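Local coordinates for cell wall surface anchor family protein (Streptococcus agalactiae serogroup V, PDB 3TW0) that serves as the adhesive tip pilin of the bacterial pilus and probably mediates attachment to the host through a magnesium-binding von Willebrand factor A-type domain, at residues T72-V77 and Y275-N280; P176-A181 and Q222-D227. The protein carries 2 engineered substitutions. One frame throughout, in Å; residues are numbered along the deposited sequence.

From the N terminus, the chain runs through the core strands 11-18 and 55-61 before reaching 72-77 on strand 70-78. Interaction 1 closes a loop of 197 residues from there to 275-280. Interaction 2 lies wholly within that loop: 176-181 follows core strand 165-172 and is met by 222-227 after 40 residues. The centres of the two contacts are about 10 Å apart, and 222-227 joins them: Lys75 NZ lies 2.7 Å from Asp227 O, and Tyr279 O lies 2.8 Å from Gly226 N, both probable hydrogen bonds. The antiparallel sheet of interaction 1 is thereby tied to the loop that follows strand 165-172 of the parallel von Willebrand factor A sheet, near the magnesium.

Interaction 1 (T72-V77 and Y275-N280); sequences TVSKGV and YWRDYN
Val77 and Trp276 bring the two backbones nearest, with CA atoms 5.1 Å apart, and the touching parts run roughly antiparallel, their end-to-end directions differing by 154°. The Val77 CB sits 3.4 Å from Tyr275 O. From here toward Ser74 and Tyr279 the backbones separate, and Arg277 reaches across. Its CG, anti to the carbonyl carbon, passes beside the carbonyl oxygens of Gly76 and Val77; a bend at chi3 (69°) then turns the guanidinium back along 72-77. NH1 of Arg277 donates to Lys75 O at 2.9 Å. The acceptor lies close to the guanidinium plane, although the donor is tilted from the carbonyl plane. A weak second bond joins this NH1 to Thr96 O. NH2 of Arg277 is linked to Ser74 OG through a water that donates to OG at 2.6 Å, while OG is also bonded to Tyr221 O. Over one face of the guanidinium, toward its rim, lies Tyr279 CE1, and the phenol OH of Tyr279 comes to 3.6 Å from Ser74 CB. A second water accepts the N-H of Arg277 and of Asn280 ND2 and donates to Gly76 O at 2.8 Å, bridging the two backbones where they part. The contact thus joins strands 70-78 and 271-276, partners in an antiparallel sheet built from two excursions between core strands, consistent with insertions into a von Willebrand factor A fold.

Interaction 2 (P176-A181 and Q222-D227); sequences PTMSYA and QIVKGD. With ACT (acetate ion), chain F.
Met178 lies across Val224 at about a right angle, its CG only 3.3 Å from Val224 CG1, closer than ordinary van der Waals contact. With CG anti to the backbone N and the chain bent at chi3 (-84°), the thioether methyl CE turns onto the neighbouring backbone, 3.7 Å from Asp227 CA. The other branch of Val224 is also used: CG2 meets Tyr180 CE1 at 3.7 Å, and Ile223 CD1 approaches the same ring carbon more loosely. Ser179, between Met178 and Tyr180 in sequence, forms with Lys225 a single antiparallel hydrogen-bonded pair. Lys225 N donates to Ser179 O at 2.9 Å (N-H...O angle 164°), whereas the return bond from Ser179 N to Lys225 O is longer, 3.1 Å, and more bent (152°). Ala181 CB packs on Lys225 CE at 3.7 Å, and the lysine makes a cation-pi contact with Tyr283. A water takes the N-H of Ala181 and donates to Ile223 O, extending the pairing. At the opposite end, Thr177 OG1 donates to an acetate OXT at 2.8 Å; Thr143 OG1 and Ser22 N, from two magnesium-site residues, also bond this acetate, which probably came from the crystallisation liquor. The loop 176-181 leads from core strand 165-172 toward helix 192-201. Pro176, Ser179 and Tyr180 touch helix 145-159, while 222-227 starts on the short helix 220-223.

Interaction 1 (T72-V77 and Y275-N280)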
loop_
_atom_site.group_PDB
_atom_site.type_symbol
_atom_site.label_atom_id
_atom_site.label_comp_id
_atom_site.label_asym_id
_atom_site.label_seq_id
_atom_site.Cartn_x
_atom_site.Cartn_y
_atom_site.Cartn_z
ATOM N N THR A 72 -0.798 9.407 10.639
ATOM C CA THR A 72 -1.674 8.638 11.543
ATOM C C THR A 72 -2.246 7.420 10.814
ATOM O O THR A 72 -2.564 7.494 9.631
ATOM C CB THR A 72 -2.820 9.520 12.081
ATOM O OG1 THR A 72 -2.255 10.589 12.850
ATOM C CG2 THR A 72 -3.714 8.749 12.976
ATOM N N VAL A 73 -2.338 6.298 11.524
ATOM C CA VAL A 73 -2.901 5.098 10.962
ATOM C C VAL A 73 -3.856 4.540 11.998
ATOM O O VAL A 73 -3.735 4.877 13.187
ATOM C CB VAL A 73 -1.805 4.040 10.597
ATOM C CG1 VAL A 73 -0.871 4.544 9.471
ATOM C CG2 VAL A 73 -0.982 3.640 11.817
ATOM N N SER A 74 -4.793 3.702 11.563
ATOM C CA SER A 74 -5.648 2.971 12.490
ATOM C C SER A 74 -5.166 1.551 12.659
ATOM O O SER A 74 -4.644 0.926 11.703
ATOM C CB SER A 74 -7.097 2.929 12.004
ATOM O OG SER A 74 -7.586 4.222 11.754
ATOM N N LYS A 75 -5.370 1.017 13.862
ATOM C CA LYS A 75 -4.999 -0.364 14.156
ATOM C C LYS A 75 -6.060 -1.041 15.012
ATOM O O LYS A 75 -7.011 -0.412 15.467
ATOM C CB LYS A 75 -3.662 -0.408 14.888
ATOM C CG LYS A 75 -2.469 -0.094 14.036
ATOM C CD LYS A 75 -2.113 -1.254 13.089
ATOM C CE LYS A 75 -1.138 -0.776 11.998
ATOM N NZ LYS A 75 -0.836 -1.860 10.978
ATOM N N GLY A 76 -5.912 -2.343 15.206
ATOM C CA GLY A 76 -6.708 -3.041 16.193
ATOM C C GLY A 76 -7.751 -3.943 15.564
ATOM O O GLY A 76 -7.791 -4.118 14.334
ATOM N N VAL A 77 -8.570 -4.533 16.439
ATOM C CA VAL A 77 -9.720 -5.312 16.062
ATOM C C VAL A 77 -10.989 -4.581 16.536
ATOM O O VAL A 77 -10.949 -3.385 16.823
ATOM C CB VAL A 77 -9.609 -6.810 16.556
ATOM C CG1 VAL A 77 -8.471 -7.511 15.849
ATOM C CG2 VAL A 77 -9.409 -6.917 18.085
ATOM N N TYR A 275 -13.762 -9.165 15.914
ATOM C CA TYR A 275 -13.955 -9.073 14.475
ATOM C C TYR A 275 -12.846 -8.191 13.919
ATOM O O TYR A 275 -12.326 -7.282 14.607
ATOM C CB TYR A 275 -15.323 -8.419 14.138
ATOM C CG TYR A 275 -16.526 -9.194 14.639
ATOM C CD1 TYR A 275 -16.816 -9.254 15.994
ATOM C CD2 TYR A 275 -17.360 -9.869 13.756
ATOM C CE1 TYR A 275 -17.883 -9.976 16.468
ATOM C CE2 TYR A 275 -18.462 -10.598 14.230
ATOM C CZ TYR A 275 -18.704 -10.633 15.586
ATOM O OH TYR A 275 -19.755 -11.333 16.083
ATOM N N TRP A 276 -12.479 -8.452 12.668
ATOM C CA TRP A 276 -11.600 -7.565 11.945
ATOM C C TRP A 276 -12.337 -6.230 11.855
ATOM O O TRP A 276 -13.563 -6.210 11.730
ATOM C CB TRP A 276 -11.380 -8.123 10.545
ATOM C CG TRP A 276 -10.750 -9.490 10.537
ATOM C CD1 TRP A 276 -11.304 -10.651 10.103
ATOM C CD2 TRP A 276 -9.435 -9.815 10.984
ATOM N NE1 TRP A 276 -10.417 -11.689 10.251
ATOM C CE2 TRP A 276 -9.259 -11.198 10.792
ATOM C CE3 TRP A 276 -8.384 -9.065 11.534
ATOM C CZ2 TRP A 276 -8.069 -11.850 11.118
ATOM C CZ3 TRP A 276 -7.209 -9.714 11.859
ATOM C CH2 TRP A 276 -7.059 -11.092 11.641
ATOM N N ARG A 277 -11.617 -5.120 11.944
ATOM C CA ARG A 277 -12.251 -3.815 11.735
ATOM C C ARG A 277 -12.729 -3.776 10.274
ATOM O O ARG A 277 -12.117 -4.431 9.400
ATOM C CB ARG A 277 -11.264 -2.696 12.037
ATOM C CG ARG A 277 -10.822 -2.643 13.477
ATOM C CD ARG A 277 -9.952 -1.411 13.750
ATOM N NE ARG A 277 -10.757 -0.213 13.673
ATOM C CZ ARG A 277 -10.365 1.021 13.980
ATOM N NH1 ARG A 277 -9.150 1.283 14.425
ATOM N NH2 ARG A 277 -11.225 2.010 13.851
ATOM N N ASP A 278 -13.828 -3.060 10.018
ATOM C CA ASP A 278 -14.551 -3.175 8.748
ATOM C C ASP A 278 -13.806 -2.678 7.498
ATOM O O ASP A 278 -14.200 -2.997 6.363
ATOM C CB ASP A 278 -15.982 -2.616 8.835
ATOM C CG ASP A 278 -16.034 -1.096 9.026
ATOM O OD1 ASP A 278 -15.175 -0.363 8.511
ATOM O OD2 ASP A 278 -16.975 -0.634 9.689
ATOM N N TYR A 279 -12.708 -1.955 7.703
ATOM C CA TYR A 279 -11.837 -1.603 6.603
ATOM C C TYR A 279 -10.993 -2.807 6.123
ATOM O O TYR A 279 -10.344 -2.733 5.095
ATOM C CB TYR A 279 -10.970 -0.369 6.913
ATOM C CG TYR A 279 -10.140 -0.437 8.170
ATOM C CD1 TYR A 279 -10.381 0.444 9.232
ATOM C CD2 TYR A 279 -9.103 -1.346 8.293
ATOM C CE1 TYR A 279 -9.606 0.393 10.392
ATOM C CE2 TYR A 279 -8.336 -1.396 9.421
ATOM C CZ TYR A 279 -8.591 -0.516 10.477
ATOM O OH TYR A 279 -7.805 -0.592 11.617
ATOM N N ASN A 280 -11.056 -3.920 6.836
ATOM C CA ASN A 280 -10.444 -5.162 6.348
ATOM C C ASN A 280 -11.375 -6.140 5.634
ATOM O O ASN A 280 -10.918 -7.200 5.199
ATOM C CB ASN A 280 -9.713 -5.891 7.485
ATOM C CG ASN A 280 -8.350 -5.285 7.771
ATOM O OD1 ASN A 280 -7.576 -5.002 6.838
ATOM N ND2 ASN A 280 -8.042 -5.082 9.057
HETATM O O HOH W 1 -9.372 4.636 13.609
HETATM O O HOH W 2 -8.768 -5.544 12.137
#

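Interaction 2 (P176-A181 and Q222-D227)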
loop_
_atom_site.group_PDB
_atom_site.type_symbol
_atom_site.label_atom_id
_atom_site.label_comp_id
_atom_site.label_asym_id
_atom_site.label_seq_id
_atom_site.Cartn_x
_atom_site.Cartn_y
_atom_site.Cartn_z
ATOM N N PRO A 176 0.684 -5.414 -2.163
ATOM C CA PRO A 176 0.038 -4.285 -1.502
ATOM C C PRO A 176 -0.981 -4.767 -0.501
ATOM O O PRO A 176 -1.677 -5.767 -0.743
ATOM C CB PRO A 176 -0.626 -3.533 -2.653
ATOM C CG PRO A 176 -1.008 -4.647 -3.629
ATOM C CD PRO A 176 0.154 -5.615 -3.542
ATOM N N THR A 177 -1.089 -4.053 0.614
ATOM C CA THR A 177 -1.902 -4.497 1.739
ATOM C C THR A 177 -2.717 -3.333 2.298
ATOM O O THR A 177 -3.238 -3.397 3.406
ATOM C CB THR A 177 -1.009 -5.027 2.878
ATOM O OG1 THR A 177 -0.102 -3.990 3.264
ATOM C CG2 THR A 177 -0.197 -6.243 2.449
ATOM N N MET A 178 -2.803 -2.257 1.522
ATOM C CA MET A 178 -3.604 -1.090 1.872
ATOM C C MET A 178 -4.012 -0.512 0.545
ATOM O O MET A 178 -3.248 -0.671 -0.405
ATOM C CB MET A 178 -2.737 -0.076 2.610
ATOM C CG MET A 178 -3.525 1.018 3.279
ATOM S SD MET A 178 -2.470 1.970 4.450
ATOM C CE MET A 178 -2.575 0.929 5.935
ATOM N N SER A 179 -5.156 0.178 0.496
ATOM C CA SER A 179 -5.640 0.767 -0.750
ATOM C C SER A 179 -6.691 1.807 -0.478
ATOM O O SER A 179 -7.341 1.780 0.579
ATOM C CB SER A 179 -6.225 -0.331 -1.672
ATOM O OG SER A 179 -7.410 -0.854 -1.091
ATOM N N TYR A 180 -6.874 2.742 -1.409
ATOM C CA TYR A 180 -8.073 3.596 -1.314
ATOM C C TYR A 180 -9.377 2.875 -1.700
ATOM O O TYR A 180 -9.374 2.020 -2.593
ATOM C CB TYR A 180 -7.876 4.924 -2.077
ATOM C CG TYR A 180 -6.902 5.875 -1.405
ATOM C CD1 TYR A 180 -7.196 6.420 -0.150
ATOM C CD2 TYR A 180 -5.704 6.239 -2.015
ATOM C CE1 TYR A 180 -6.302 7.289 0.505
ATOM C CE2 TYR A 180 -4.804 7.122 -1.376
ATOM C CZ TYR A 180 -5.124 7.644 -0.115
ATOM O OH TYR A 180 -4.257 8.513 0.532
ATOM N N ALA A 181 -10.487 3.214 -1.018
ATOM C CA ALA A 181 -11.807 2.679 -1.322
ATOM C C ALA A 181 -12.387 3.162 -2.652
ATOM O O ALA A 181 -12.359 4.371 -2.945
ATOM C CB ALA A 181 -12.806 3.046 -0.224
ATOM N N GLN A 222 -8.961 7.370 8.530
ATOM C CA GLN A 222 -10.410 7.134 8.606
ATOM C C GLN A 222 -11.079 6.667 7.336
ATOM O O GLN A 222 -12.271 6.379 7.372
ATOM C CB GLN A 222 -11.144 8.366 9.100
ATOM C CG GLN A 222 -11.540 8.301 10.592
ATOM C CD GLN A 222 -11.335 9.625 11.166
ATOM O OE1 GLN A 222 -10.787 10.518 10.488
ATOM N NE2 GLN A 222 -11.731 9.801 12.411
ATOM N N ILE A 223 -10.358 6.600 6.220
ATOM C CA ILE A 223 -11.022 6.234 4.939
ATOM C C ILE A 223 -10.392 5.034 4.180
ATOM O O ILE A 223 -10.971 4.498 3.245
ATOM C CB ILE A 223 -11.095 7.458 3.933
ATOM C CG1 ILE A 223 -9.694 7.923 3.522
ATOM C CG2 ILE A 223 -11.945 8.610 4.497
ATOM C CD1 ILE A 223 -9.691 8.833 2.234
ATOM N N VAL A 224 -9.186 4.663 4.546
ATOM C CA VAL A 224 -8.432 3.677 3.799
ATOM C C VAL A 224 -8.904 2.245 4.041
ATOM O O VAL A 224 -9.484 1.936 5.093
ATOM C CB VAL A 224 -6.982 3.829 4.222
ATOM C CG1 VAL A 224 -6.303 2.513 4.320
ATOM C CG2 VAL A 224 -6.250 4.841 3.337
ATOM N N LYS A 225 -8.655 1.353 3.076
ATOM C CA LYS A 225 -8.931 -0.090 3.276
ATOM C C LYS A 225 -7.647 -0.806 3.634
ATOM O O LYS A 225 -6.565 -0.464 3.124
ATOM C CB LYS A 225 -9.539 -0.748 2.009
ATOM C CG LYS A 225 -10.908 -0.192 1.577
ATOM C CD LYS A 225 -11.972 -0.332 2.639
ATOM C CE LYS A 225 -13.296 0.281 2.204
ATOM N NZ LYS A 225 -14.522 -0.349 2.882
ATOM N N GLY A 226 -7.751 -1.818 4.485
ATOM C CA GLY A 226 -6.552 -2.547 4.909
ATOM C C GLY A 226 -5.739 -1.800 5.954
ATOM O O GLY A 226 -5.881 -0.592 6.116
ATOM N N ASP A 227 -4.923 -2.554 6.684
ATOM C CA ASP A 227 -4.009 -2.027 7.697
ATOM C C ASP A 227 -2.635 -2.696 7.642
ATOM O O ASP A 227 -1.911 -2.674 8.638
ATOM C CB ASP A 227 -4.603 -2.203 9.110
ATOM C CG ASP A 227 -4.857 -3.674 9.480
ATOM O OD1 ASP A 227 -4.566 -4.590 8.685
ATOM O OD2 ASP A 227 -5.362 -3.906 10.592
HETATM C C ACT F . 3.417 -5.035 4.872
HETATM O O ACT F . 4.484 -5.134 4.242
HETATM O OXT ACT F . 2.444 -4.660 4.181
HETATM C CH3 ACT F . 3.302 -5.329 6.361
HETATM O O HOH W 3 -4.326 -5.322 5.305
HETATM O O HOH W 4 -10.283 5.410 0.656
#